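Long-range contacts in lipoprotein (Colwellia psychrerythraea, PDB 3O0Y), which is a putative bacterial lipoprotein of unknown function whose family belongs to a clan of peptidases, so a peptidase-like role is possible but unproven: residues A[106-111]-A[592-597]; A[380-385]-A[448-453]; A[473-478]-A[558-563]; A[571-576]-A[604-609]; A[581-586]-A[600-605]. All blocks are in the same frame, centred on the assembly; numbering follows the deposited sequence.

How the interactions relate
Interaction 3 is fully buried and purely apolar across its two segments. Interaction 4 lies on the surface at the C-terminus and adds a salt bridge to its leucine packing. Interactions 1, 2 and 5 are intermediate in burial. Helix 595-608 serves three of them: its start in interaction 1, its middle in interaction 5, its end in interaction 4. Interactions 3 and 4 both use helix 555-574. Interactions 4 and 5 share Trp605 and are joined by the Lys609-Glu582 salt bridge. Interaction 3 meets interaction 5 through Tyr476 and His584. Interaction 2 differs: a loop is tied to a helix by a carboxylate and two waters.

Interaction 1 of 5, residues A[106-111]-A[592-597]; sequences QQVMAG and AVPMAV
Gln107 reaches past Val597, and its OE1 is hydrogen-bonded to Arg600 NH1, farther along the helix that Val597 belongs to. That bond holds the amide in place beside the valine. Gln107 CD then lies 4.0 Å from Val597 CG2. The two side chains run past each other in opposite directions. The glutamine gets there as an extended chain, with CG anti to the backbone N (chi1 -179°).

The rest of the contact is apolar and centres on one methyl, Val108 CG2. It touches Val597 CG2 at 3.9 Å, where the two side chains cross at about a right angle. The same methyl sits 4.0 Å from Pro594 CD. Val593 CG1 is a looser neighbour, 4.3 Å from Val108 CG2. No hydrogen bond joins the two segments directly.

Next to Pro594, Met595 N is hydrogen-bonded to Asp297 OD2. Arg461 and Tyr469 pack against Val593 from other helices. This is the side of one helix, 100-117, packed on the first turn of another, 595-608, which Pro594 precedes at the N-cap position, within a largely helical fold.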
# COMPACT_ATOMS: atom_id res chain seq x y z
N GLN A 106 0.40 24.52 0.52
CA GLN A 106 -0.66 24.83 -0.41
C GLN A 106 -0.65 23.91 -1.59
O GLN A 106 -1.69 23.40 -1.99
CB GLN A 106 -0.56 26.30 -0.89
CG GLN A 106 -1.69 26.65 -1.84
CD GLN A 106 -1.62 28.15 -2.21
OE1 GLN A 106 -0.54 28.75 -2.15
NE2 GLN A 106 -2.76 28.76 -2.41
N GLN A 107 0.52 23.76 -2.19
CA GLN A 107 0.64 22.91 -3.39
C GLN A 107 0.36 21.46 -3.08
O GLN A 107 -0.45 20.80 -3.80
CB GLN A 107 2.01 23.05 -4.01
CG GLN A 107 2.17 22.20 -5.26
CD GLN A 107 3.44 22.57 -6.08
OE1 GLN A 107 4.03 23.61 -5.82
NE2 GLN A 107 3.80 21.75 -7.10
N VAL A 108 0.93 20.94 -2.00
CA VAL A 108 0.68 19.56 -1.61
C VAL A 108 -0.78 19.35 -1.23
O VAL A 108 -1.42 18.39 -1.64
CB VAL A 108 1.58 19.09 -0.49
CG1 VAL A 108 1.18 17.68 -0.01
CG2 VAL A 108 3.03 19.20 -0.98
N MET A 109 -1.35 20.23 -0.41
CA MET A 109 -2.70 19.99 -0.02
C MET A 109 -3.73 20.14 -1.17
O MET A 109 -4.73 19.45 -1.15
CB MET A 109 -3.10 20.85 1.17
CG MET A 109 -2.42 20.44 2.44
SD MET A 109 -2.88 18.84 3.15
CE MET A 109 -4.68 19.13 3.37
N ALA A 110 -3.51 21.06 -2.10
CA ALA A 110 -4.36 21.14 -3.34
C ALA A 110 -4.25 19.80 -4.09
O ALA A 110 -5.24 19.25 -4.57
CB ALA A 110 -3.98 22.35 -4.25
N GLY A 111 -3.03 19.27 -4.16
CA GLY A 111 -2.79 17.98 -4.88
C GLY A 111 -3.46 16.81 -4.19
O GLY A 111 -4.02 15.97 -4.84
N ALA A 592 6.05 12.72 2.73
CA ALA A 592 5.74 12.21 1.42
C ALA A 592 5.13 13.34 0.59
O ALA A 592 4.22 14.04 1.03
CB ALA A 592 4.71 10.99 1.51
N VAL A 593 5.67 13.52 -0.61
CA VAL A 593 5.33 14.70 -1.46
C VAL A 593 5.38 14.27 -2.94
O VAL A 593 6.00 13.29 -3.30
CB VAL A 593 6.34 15.85 -1.24
CG1 VAL A 593 6.16 16.54 0.18
CG2 VAL A 593 7.84 15.31 -1.37
N PRO A 594 4.76 15.04 -3.83
CA PRO A 594 4.98 14.88 -5.26
C PRO A 594 6.40 15.15 -5.60
O PRO A 594 7.10 15.90 -4.90
CB PRO A 594 4.07 15.96 -5.88
CG PRO A 594 3.28 16.52 -4.82
CD PRO A 594 3.89 16.19 -3.51
N MET A 595 6.88 14.47 -6.64
CA MET A 595 8.21 14.72 -7.14
C MET A 595 8.57 16.18 -7.38
O MET A 595 9.71 16.59 -7.12
CB MET A 595 8.52 13.81 -8.34
CG MET A 595 8.63 12.21 -7.94
SD MET A 595 9.89 11.66 -6.75
CE MET A 595 8.79 11.59 -5.29
N ALA A 596 7.61 16.98 -7.84
CA ALA A 596 7.90 18.38 -8.12
C ALA A 596 8.26 19.12 -6.82
O ALA A 596 9.16 19.97 -6.82
CB ALA A 596 6.71 19.05 -8.78
N VAL A 597 7.64 18.74 -5.70
CA VAL A 597 7.92 19.39 -4.44
C VAL A 597 9.25 18.86 -3.87
O VAL A 597 10.04 19.63 -3.32
CB VAL A 597 6.78 19.17 -3.44
CG1 VAL A 597 7.16 19.68 -2.06
CG2 VAL A 597 5.51 19.87 -3.93

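Interaction 2 of 5, residues A[380-385]-A[448-453]; sequences TTPSYQ and IALNLD
Ser383 grips the carboxylate of Asp453 with two hydrogen bonds. Ser383 OG donates to Asp453 OD1 over 2.6 Å. Ser383 N donates to Asp453 OD2 at 2.8 Å, with an N-H...O angle of 155°. Both oxygens use their syn lone pairs. Ser383 OG stands between its own backbone N and carbonyl carbon (chi1 69°), which sets OG where it reaches Asp453 OD1 while the backbone N reaches OD2. Two waters add to it. One donates to Asp453 OD2. The other donates to Asp453 OD1 at 2.9 Å and also to Tyr384 OH at 2.8 Å. An alanine in place of Asp453 would probably leave Ser383 N and OG without these acceptors and let the loop shift.

The contact ties the loop between helix 353-373 and strand 387-390 to helix 444-452. The strand is an outer one of a small mixed sheet. Tyr384 O is also hydrogen-bonded to His445 NE2 on that helix.

Apolar packing adjoins the carboxylate. Pro382 CB meets Ala449 CB at 3.6 Å. Leu450 CD2 lies 3.8 Å from Thr380 CG2 and also touches Pro382.

One CH-pi contact involves the tyrosine. Leu452 CD1 lies over a face of the Tyr384 ring, 4.2 Å from its centroid. The two side chains cross at about a right angle. Tyr384 OH is further hydrogen-bonded to Val409 O.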
# COMPACT_ATOMS: atom_id res chain seq x y z
N THR A 380 18.33 11.33 12.02
CA THR A 380 17.09 11.64 12.76
C THR A 380 16.30 10.33 12.94
O THR A 380 15.82 9.71 11.99
CB THR A 380 16.25 12.66 12.01
OG1 THR A 380 17.01 13.88 11.88
CG2 THR A 380 15.01 12.97 12.83
N THR A 381 16.18 9.88 14.18
CA THR A 381 15.46 8.64 14.52
C THR A 381 14.00 8.95 14.78
O THR A 381 13.68 9.83 15.59
CB THR A 381 16.05 7.96 15.77
OG1 THR A 381 17.43 7.67 15.51
CG2 THR A 381 15.30 6.69 16.11
N PRO A 382 13.12 8.22 14.12
CA PRO A 382 11.71 8.49 14.34
C PRO A 382 11.27 8.00 15.72
O PRO A 382 11.94 7.16 16.32
CB PRO A 382 11.02 7.69 13.28
CG PRO A 382 11.99 6.66 12.86
CD PRO A 382 13.34 7.20 13.07
N SER A 383 10.15 8.52 16.24
CA SER A 383 9.71 8.21 17.60
C SER A 383 8.90 6.88 17.75
O SER A 383 8.33 6.62 18.83
CB SER A 383 8.81 9.33 18.13
OG SER A 383 7.58 9.33 17.41
N TYR A 384 8.88 6.04 16.71
CA TYR A 384 8.15 4.80 16.66
C TYR A 384 9.11 3.65 16.36
O TYR A 384 10.02 3.83 15.58
CB TYR A 384 7.10 4.81 15.55
CG TYR A 384 6.15 5.94 15.59
CD1 TYR A 384 4.84 5.78 16.08
CD2 TYR A 384 6.46 7.15 14.97
CE1 TYR A 384 3.95 6.83 16.04
CE2 TYR A 384 5.53 8.22 14.94
CZ TYR A 384 4.29 8.03 15.50
OH TYR A 384 3.35 9.02 15.44
N GLN A 385 8.96 2.54 17.10
CA GLN A 385 9.84 1.40 16.90
C GLN A 385 9.04 0.34 16.17
O GLN A 385 7.97 -0.02 16.62
CB GLN A 385 10.32 0.82 18.23
CG GLN A 385 11.52 1.57 18.80
CD GLN A 385 12.53 0.62 19.52
OE1 GLN A 385 12.18 -0.50 19.99
NE2 GLN A 385 13.79 1.08 19.60
N ILE A 448 7.81 6.29 6.91
CA ILE A 448 6.42 6.60 7.40
C ILE A 448 6.43 7.18 8.82
O ILE A 448 5.75 8.14 9.14
CB ILE A 448 5.54 5.35 7.28
CG1 ILE A 448 5.19 5.16 5.81
CG2 ILE A 448 4.26 5.40 8.17
CD1 ILE A 448 4.60 3.84 5.49
N ALA A 449 7.20 6.59 9.71
CA ALA A 449 7.32 7.07 11.04
C ALA A 449 7.91 8.48 11.13
O ALA A 449 7.39 9.36 11.86
CB ALA A 449 8.18 6.05 11.90
N LEU A 450 8.95 8.76 10.34
CA LEU A 450 9.45 10.15 10.26
C LEU A 450 8.36 11.10 9.76
O LEU A 450 8.25 12.20 10.26
CB LEU A 450 10.75 10.24 9.45
CG LEU A 450 11.98 9.73 10.14
CD1 LEU A 450 13.18 9.60 9.12
CD2 LEU A 450 12.38 10.65 11.40
N ASN A 451 7.59 10.70 8.74
CA ASN A 451 6.57 11.59 8.23
C ASN A 451 5.52 11.86 9.32
O ASN A 451 5.12 13.02 9.48
CB ASN A 451 5.90 10.97 7.06
CG ASN A 451 5.10 11.97 6.23
OD1 ASN A 451 4.86 13.15 6.63
ND2 ASN A 451 4.66 11.51 5.09
N LEU A 452 5.16 10.82 10.10
CA LEU A 452 4.20 11.04 11.17
C LEU A 452 4.71 12.00 12.21
O LEU A 452 3.95 12.84 12.73
CB LEU A 452 3.88 9.73 11.86
CG LEU A 452 3.01 8.78 11.12
CD1 LEU A 452 2.99 7.40 11.95
CD2 LEU A 452 1.58 9.33 10.82
N ASP A 453 6.04 11.97 12.46
CA ASP A 453 6.63 12.87 13.41
C ASP A 453 6.65 14.40 13.03
O ASP A 453 6.97 15.25 13.89
CB ASP A 453 8.06 12.47 13.72
CG ASP A 453 8.21 11.34 14.71
OD1 ASP A 453 7.32 11.08 15.55
OD2 ASP A 453 9.31 10.67 14.61
O HOH W 1 11.56 12.30 14.53
O HOH W 2 4.49 11.50 15.87

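Interaction 3 of 5, residues A[473-478]-A[558-563]; sequences WALYSE and LGMLKI
Trp473 meets Ile563 mainly through its backbone. Ile563 CD1 comes within 3.6 Å of Trp473 N. The CB of Trp473 points away from helix 555-574, and the indole NE1 is hydrogen-bonded to Pro442 O.

Leu475 comes next and packs on Met560. Its CG lies 3.6 Å from Met560 SD, and its CD2 is 3.7 Å from the same sulfur. The two side chains cross at about a right angle. Met560 has CG anti to its backbone N (chi1 -175°), which puts CG by the backbone of Tyr476. Beyond CG the chain is extended, and Met560 CE lies 3.8 Å from Leu475 O.

Tyr476 touches both partners. Its backbone N lies 3.7 Å from Met560 CG. Over one face of its ring sits Ile563 CG2, 3.8 Å from the centroid and 15° off the ring normal, a CH-pi contact. The ring's far end is fixed as well, because Tyr476 OH is hydrogen-bonded to His584 NE2 and Arg567 NH1. An alanine in place of Met560 would probably open a gap beside Leu475 CG and over the backbone of Tyr476, where the sulfur and its neighbouring carbons now sit.

The two helix segments cross at -61°, with their axes 8.0 Å apart at closest approach. Helix 580-588 covers one flank, with Phe583 against Tyr476 and Val587 against Trp473. Helix 491-515 closes another, where Arg504 touches Leu475 and Glu501 touches Met560. Helix 432-439 packs through His438 on Ala474 and Glu478.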
# COMPACT_ATOMS: atom_id res chain seq x y z
N TRP A 473 10.80 5.46 -2.43
CA TRP A 473 11.71 5.58 -1.28
C TRP A 473 12.16 4.18 -0.81
O TRP A 473 13.34 3.97 -0.54
CB TRP A 473 11.03 6.33 -0.10
CG TRP A 473 11.92 6.16 1.16
CD1 TRP A 473 11.80 5.23 2.10
CD2 TRP A 473 13.23 6.75 1.33
NE1 TRP A 473 12.91 5.24 2.91
CE2 TRP A 473 13.78 6.18 2.46
CE3 TRP A 473 13.90 7.76 0.69
CZ2 TRP A 473 15.05 6.54 2.92
CZ3 TRP A 473 15.16 8.12 1.13
CH2 TRP A 473 15.68 7.56 2.26
N ALA A 474 11.21 3.27 -0.66
CA ALA A 474 11.55 1.97 -0.07
C ALA A 474 12.48 1.20 -1.01
O ALA A 474 13.43 0.59 -0.57
CB ALA A 474 10.29 1.14 0.26
N LEU A 475 12.24 1.28 -2.33
CA LEU A 475 13.17 0.65 -3.28
C LEU A 475 14.55 1.31 -3.28
O LEU A 475 15.60 0.61 -3.30
CB LEU A 475 12.50 0.64 -4.69
CG LEU A 475 13.13 -0.18 -5.79
CD1 LEU A 475 13.27 -1.67 -5.34
CD2 LEU A 475 12.34 0.02 -7.11
N TYR A 476 14.60 2.67 -3.18
CA TYR A 476 15.86 3.39 -2.99
C TYR A 476 16.59 2.92 -1.74
O TYR A 476 17.81 2.72 -1.82
CB TYR A 476 15.63 4.90 -2.99
CG TYR A 476 16.79 5.71 -2.51
CD1 TYR A 476 17.80 6.07 -3.37
CD2 TYR A 476 16.85 6.15 -1.23
CE1 TYR A 476 18.94 6.79 -2.88
CE2 TYR A 476 17.95 6.87 -0.74
CZ TYR A 476 18.96 7.24 -1.58
OH TYR A 476 20.11 7.89 -1.03
N SER A 477 15.86 2.71 -0.62
CA SER A 477 16.36 2.21 0.70
C SER A 477 17.11 0.91 0.52
O SER A 477 18.16 0.69 1.17
CB SER A 477 15.15 1.83 1.67
OG SER A 477 14.81 3.10 2.07
N GLU A 478 16.58 0.06 -0.32
CA GLU A 478 17.19 -1.24 -0.57
C GLU A 478 18.58 -1.10 -1.20
O GLU A 478 19.49 -1.89 -0.91
CB GLU A 478 16.28 -2.12 -1.45
CG GLU A 478 14.96 -2.59 -0.75
CD GLU A 478 14.04 -3.33 -1.72
OE1 GLU A 478 14.32 -4.54 -2.04
OE2 GLU A 478 13.01 -2.74 -2.15
N LEU A 558 9.55 4.34 -10.94
CA LEU A 558 9.59 5.76 -11.35
C LEU A 558 10.04 6.65 -10.16
O LEU A 558 10.83 7.58 -10.31
CB LEU A 558 8.26 6.19 -11.92
CG LEU A 558 7.90 5.52 -13.23
CD1 LEU A 558 6.52 5.99 -13.71
CD2 LEU A 558 9.01 5.66 -14.27
N GLY A 559 9.58 6.33 -8.94
CA GLY A 559 9.95 7.07 -7.82
C GLY A 559 11.43 6.85 -7.49
O GLY A 559 12.13 7.82 -7.17
N MET A 560 11.91 5.61 -7.52
CA MET A 560 13.29 5.31 -7.24
C MET A 560 14.24 6.04 -8.22
O MET A 560 15.24 6.65 -7.79
CB MET A 560 13.54 3.79 -7.19
CG MET A 560 14.97 3.42 -6.77
SD MET A 560 15.55 1.75 -7.55
CE MET A 560 17.13 1.52 -6.64
N LEU A 561 13.87 6.01 -9.50
CA LEU A 561 14.71 6.65 -10.53
C LEU A 561 14.80 8.15 -10.30
O LEU A 561 15.85 8.74 -10.48
CB LEU A 561 14.13 6.32 -11.90
CG LEU A 561 14.39 4.89 -12.36
CD1 LEU A 561 13.49 4.58 -13.57
CD2 LEU A 561 15.85 4.63 -12.75
N LYS A 562 13.72 8.75 -9.85
CA LYS A 562 13.69 10.20 -9.63
C LYS A 562 14.51 10.56 -8.42
O LYS A 562 15.27 11.51 -8.49
CB LYS A 562 12.28 10.71 -9.46
CG LYS A 562 12.16 12.24 -9.29
CD LYS A 562 12.79 12.99 -10.46
CE LYS A 562 12.66 14.54 -10.26
NZ LYS A 562 13.21 15.34 -11.38
N ILE A 563 14.36 9.80 -7.33
CA ILE A 563 15.21 10.01 -6.13
C ILE A 563 16.67 9.91 -6.49
O ILE A 563 17.46 10.77 -6.12
CB ILE A 563 14.84 9.04 -4.92
CG1 ILE A 563 13.40 9.37 -4.47
CG2 ILE A 563 15.97 9.21 -3.82
CD1 ILE A 563 12.76 8.26 -3.55

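Interaction 4 of 5, residues A[571-576]-A[604-609]; sequences KARLGD and HWLDNK
Arg573 bends twice on its way to Asp607. Chi2 of -66° turns CD, and chi3 of -99° turns NE. Asp607 has its CG anti to the carbonyl carbon, beside its backbone N. Its CB points away from helix 555-574, but the carboxylate comes back toward it.

The two meet in a salt bridge with one hydrogen bond. Arg573 NH2 donates to Asp607 OD1 over 2.7 Å, with an N-H...O angle of 166°. The acceptor lies in the guanidinium plane, and the oxygen uses its anti lone pair. The guanidinium also lies against Leu606: Leu606 CB sits over one face, offset from the centre, 3.8 Å from Arg573 CZ.

Beside this charged pair is an apolar patch built on Leu574, the last helical residue before Gly575 leaves the helix with positive phi. Leu574 CD1 lies 3.7 Å from Leu606 CD2. The same methyl is 3.8 Å from Trp605 CZ2, at the six-membered end of the indole. It also rests 3.8 Å from Lys609 CD, and the Leu574 and Lys609 side chains cross at about a right angle. Lys609 thus packs with its aliphatic part, while its NZ forms a salt bridge with Glu582 OE1.

The contact joins the C-terminal ends of helices 555-574 and 595-608. Leucines pack within it, and the Arg573-Asp607 pair lies at its solvent-exposed side. The positive guanidinium near the carbonyl end of helix 595-608 is likely to be electrostatically favourable. With a single hydrogen bond on an exposed surface, the bridge is probably a modest addition to the leucine packing.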
# COMPACT_ATOMS: atom_id res chain seq x y z
N LYS A 571 25.03 15.57 -6.11
CA LYS A 571 26.43 15.22 -6.13
C LYS A 571 27.19 16.07 -7.17
O LYS A 571 28.27 16.49 -6.89
CB LYS A 571 26.64 13.73 -6.40
CG LYS A 571 26.18 12.86 -5.23
CD LYS A 571 26.07 11.38 -5.75
CE LYS A 571 25.80 10.31 -4.70
NZ LYS A 571 26.98 10.10 -3.84
N ALA A 572 26.60 16.29 -8.35
CA ALA A 572 27.24 17.18 -9.38
C ALA A 572 27.41 18.62 -8.92
O ALA A 572 28.48 19.24 -9.14
CB ALA A 572 26.40 17.15 -10.69
N ARG A 573 26.38 19.14 -8.26
CA ARG A 573 26.35 20.52 -7.73
C ARG A 573 27.36 20.69 -6.60
O ARG A 573 28.12 21.67 -6.54
CB ARG A 573 24.97 20.88 -7.16
CG ARG A 573 24.07 21.80 -7.99
CD ARG A 573 24.58 23.19 -8.14
NE ARG A 573 24.03 24.22 -7.25
CZ ARG A 573 22.75 24.59 -7.12
NH1 ARG A 573 21.75 23.99 -7.77
NH2 ARG A 573 22.47 25.60 -6.34
N LEU A 574 27.41 19.73 -5.69
CA LEU A 574 28.16 19.90 -4.48
C LEU A 574 29.56 19.35 -4.53
O LEU A 574 30.38 19.71 -3.67
CB LEU A 574 27.41 19.29 -3.28
CG LEU A 574 26.09 19.97 -2.92
CD1 LEU A 574 25.42 19.37 -1.72
CD2 LEU A 574 26.19 21.50 -2.80
N GLY A 575 29.82 18.39 -5.43
CA GLY A 575 31.09 17.69 -5.42
C GLY A 575 31.46 17.08 -4.07
O GLY A 575 30.70 16.32 -3.49
N ASP A 576 32.65 17.41 -3.56
CA ASP A 576 33.11 16.82 -2.30
C ASP A 576 32.43 17.42 -1.07
O ASP A 576 32.64 16.93 0.04
CB ASP A 576 34.64 16.90 -2.19
CG ASP A 576 35.16 18.33 -1.96
OD1 ASP A 576 36.42 18.46 -1.84
OD2 ASP A 576 34.35 19.32 -1.93
N HIS A 604 16.26 23.99 -2.98
CA HIS A 604 16.37 24.97 -1.91
C HIS A 604 17.58 24.66 -1.07
O HIS A 604 18.33 25.59 -0.73
CB HIS A 604 15.11 25.01 -1.06
CG HIS A 604 15.14 26.04 0.04
ND1 HIS A 604 14.83 27.37 -0.17
CD2 HIS A 604 15.38 25.91 1.36
CE1 HIS A 604 14.92 28.03 0.98
NE2 HIS A 604 15.23 27.16 1.93
N TRP A 605 17.74 23.40 -0.69
CA TRP A 605 18.95 22.94 0.00
C TRP A 605 20.22 23.22 -0.78
O TRP A 605 21.17 23.82 -0.24
CB TRP A 605 18.77 21.44 0.39
CG TRP A 605 20.00 20.73 0.77
CD1 TRP A 605 20.75 20.94 1.89
CD2 TRP A 605 20.60 19.63 0.09
NE1 TRP A 605 21.79 20.06 1.93
CE2 TRP A 605 21.72 19.23 0.84
CE3 TRP A 605 20.28 18.92 -1.07
CZ2 TRP A 605 22.51 18.16 0.49
CZ3 TRP A 605 21.09 17.83 -1.41
CH2 TRP A 605 22.20 17.48 -0.62
N LEU A 606 20.28 22.86 -2.07
CA LEU A 606 21.51 23.08 -2.85
C LEU A 606 21.84 24.58 -2.91
O LEU A 606 23.02 24.96 -2.79
CB LEU A 606 21.28 22.55 -4.27
CG LEU A 606 21.18 21.03 -4.32
CD1 LEU A 606 20.85 20.49 -5.70
CD2 LEU A 606 22.47 20.38 -3.68
N ASP A 607 20.82 25.43 -3.03
CA ASP A 607 21.02 26.89 -3.25
C ASP A 607 21.57 27.57 -1.97
O ASP A 607 22.22 28.64 -2.02
CB ASP A 607 19.75 27.59 -3.64
CG ASP A 607 19.31 27.31 -5.07
OD1 ASP A 607 20.08 26.76 -5.89
OD2 ASP A 607 18.13 27.65 -5.37
N ASN A 608 21.33 26.95 -0.84
CA ASN A 608 21.67 27.55 0.42
C ASN A 608 22.97 26.94 0.99
O ASN A 608 23.43 27.35 2.06
CB ASN A 608 20.44 27.53 1.34
CG ASN A 608 19.35 28.57 0.91
OD1 ASN A 608 18.33 28.28 0.25
ND2 ASN A 608 19.62 29.81 1.24
N LYS A 609 23.64 26.07 0.23
CA LYS A 609 24.91 25.48 0.68
C LYS A 609 26.08 26.45 0.45
O LYS A 609 26.23 26.98 -0.67
CB LYS A 609 25.20 24.17 -0.04
CG LYS A 609 24.38 22.97 0.47
CD LYS A 609 25.25 21.90 1.16
CE LYS A 609 25.38 22.13 2.60
NZ LYS A 609 26.34 21.20 3.20

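Interaction 5 of 5, residues A[581-586]-A[600-605]; sequences AEFHDV and RNVNHW
Helices 581-586 and 600-605 run roughly antiparallel, at 139° between their directions, with axes 10.2 Å apart at closest approach. The direct polar link is at one end. Trp605 NE1 donates to Glu582 OE1 over 3.1 Å, with an N-H...O angle of 159°. The oxygen lies in the plane of the indole. Relative to the carboxylate, the donor comes on the anti side, 32° out of the plane. The two flat groups are steeply turned against each other. With Lys609 NZ as its second partner, this oxygen is held by two residues.

Val586 fills the middle with both methyls. CG2 sits over the face of the Trp605 five-membered ring, 3.9 Å from its centroid, in a CH-pi contact. CG1 turns to the other helix's backbone and to Val602, whose CG2 is 3.8 Å from it. Phe583 meets the indole with its ring edge: Trp605 CZ3 lies near the phenyl plane, 4.0 Å from Phe583 CD1. At the other end a water bridges the helices. It donates to Val586 O at 2.9 Å and accepts from Asn601 ND2 at 2.9 Å. Asn601 OD1 is hydrogen-bonded to Asn104 ND2 on helix 100-117.

That helix packs on helix 595-608, with Ile100 against Asn601. His584 touches Val480 of helix 467-483, and helix 555-574 reaches the indole through Ala570.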
# COMPACT_ATOMS: atom_id res chain seq x y z
N ALA A 581 23.88 12.21 4.42
CA ALA A 581 22.99 12.42 5.56
C ALA A 581 22.06 13.60 5.37
O ALA A 581 20.85 13.54 5.72
CB ALA A 581 23.79 12.56 6.88
N GLU A 582 22.61 14.71 4.86
CA GLU A 582 21.77 15.90 4.56
C GLU A 582 20.80 15.65 3.49
O GLU A 582 19.69 16.09 3.59
CB GLU A 582 22.62 17.08 4.14
CG GLU A 582 23.50 17.59 5.29
CD GLU A 582 24.31 18.82 4.89
OE1 GLU A 582 24.19 19.33 3.74
OE2 GLU A 582 25.06 19.30 5.78
N PHE A 583 21.19 14.90 2.45
CA PHE A 583 20.27 14.56 1.38
C PHE A 583 19.10 13.75 1.93
O PHE A 583 17.97 13.99 1.58
CB PHE A 583 21.00 13.75 0.29
CG PHE A 583 20.12 13.24 -0.80
CD1 PHE A 583 19.70 14.13 -1.78
CD2 PHE A 583 19.77 11.91 -0.94
CE1 PHE A 583 18.81 13.73 -2.80
CE2 PHE A 583 18.91 11.49 -1.96
CZ PHE A 583 18.45 12.42 -2.93
N HIS A 584 19.39 12.77 2.76
CA HIS A 584 18.33 12.00 3.39
C HIS A 584 17.38 12.85 4.25
O HIS A 584 16.20 12.59 4.29
CB HIS A 584 18.91 10.81 4.19
CG HIS A 584 19.46 9.71 3.32
ND1 HIS A 584 20.47 8.87 3.71
CD2 HIS A 584 19.24 9.44 2.00
CE1 HIS A 584 20.75 8.04 2.71
NE2 HIS A 584 20.03 8.38 1.66
N ASP A 585 17.89 13.84 4.93
CA ASP A 585 17.05 14.70 5.74
C ASP A 585 16.12 15.51 4.82
O ASP A 585 14.92 15.63 5.11
CB ASP A 585 17.85 15.63 6.57
CG ASP A 585 18.55 14.97 7.77
OD1 ASP A 585 18.22 13.83 8.20
OD2 ASP A 585 19.38 15.70 8.35
N VAL A 586 16.64 16.00 3.68
CA VAL A 586 15.75 16.73 2.75
C VAL A 586 14.69 15.82 2.18
O VAL A 586 13.50 16.24 2.02
CB VAL A 586 16.59 17.35 1.56
CG1 VAL A 586 15.63 18.04 0.50
CG2 VAL A 586 17.63 18.29 2.07
N ARG A 600 11.90 20.77 -5.65
CA ARG A 600 11.98 22.14 -5.10
C ARG A 600 12.74 22.17 -3.78
O ARG A 600 13.56 23.09 -3.55
CB ARG A 600 10.58 22.75 -4.90
CG ARG A 600 10.68 24.07 -4.16
CD ARG A 600 9.28 24.65 -3.90
NE ARG A 600 8.59 24.69 -5.17
CZ ARG A 600 7.32 24.37 -5.36
NH1 ARG A 600 6.52 23.99 -4.36
NH2 ARG A 600 6.84 24.47 -6.59
N ASN A 601 12.48 21.18 -2.91
CA ASN A 601 13.19 21.14 -1.60
C ASN A 601 14.68 20.82 -1.75
O ASN A 601 15.54 21.41 -1.06
CB ASN A 601 12.51 20.15 -0.63
CG ASN A 601 11.16 20.67 -0.16
OD1 ASN A 601 10.93 21.90 -0.21
ND2 ASN A 601 10.30 19.79 0.40
N VAL A 602 14.99 19.90 -2.66
CA VAL A 602 16.41 19.59 -2.94
C VAL A 602 17.09 20.82 -3.45
O VAL A 602 18.17 21.18 -3.03
CB VAL A 602 16.55 18.38 -3.93
CG1 VAL A 602 18.01 18.25 -4.48
CG2 VAL A 602 16.12 17.08 -3.19
N ASN A 603 16.44 21.52 -4.37
CA ASN A 603 17.01 22.75 -4.95
C ASN A 603 17.19 23.88 -3.93
O ASN A 603 18.26 24.56 -3.93
CB ASN A 603 16.17 23.23 -6.10
CG ASN A 603 16.39 22.44 -7.36
OD1 ASN A 603 17.42 21.82 -7.57
ND2 ASN A 603 15.41 22.54 -8.26
N HIS A 604 16.26 23.99 -2.98
CA HIS A 604 16.37 24.97 -1.91
C HIS A 604 17.58 24.66 -1.07
O HIS A 604 18.33 25.59 -0.73
CB HIS A 604 15.11 25.01 -1.06
CG HIS A 604 15.14 26.04 0.04
ND1 HIS A 604 14.83 27.37 -0.17
CD2 HIS A 604 15.38 25.91 1.36
CE1 HIS A 604 14.92 28.03 0.98
NE2 HIS A 604 15.23 27.16 1.93
N TRP A 605 17.74 23.40 -0.69
CA TRP A 605 18.95 22.94 0.00
C TRP A 605 20.22 23.22 -0.78
O TRP A 605 21.17 23.82 -0.24
CB TRP A 605 18.77 21.44 0.39
CG TRP A 605 20.00 20.73 0.77
CD1 TRP A 605 20.75 20.94 1.89
CD2 TRP A 605 20.60 19.63 0.09
NE1 TRP A 605 21.79 20.06 1.93
CE2 TRP A 605 21.72 19.23 0.84
CE3 TRP A 605 20.28 18.92 -1.07
CZ2 TRP A 605 22.51 18.16 0.49
CZ3 TRP A 605 21.09 17.83 -1.41
CH2 TRP A 605 22.20 17.48 -0.62
O HOH W 3 11.31 17.10 0.39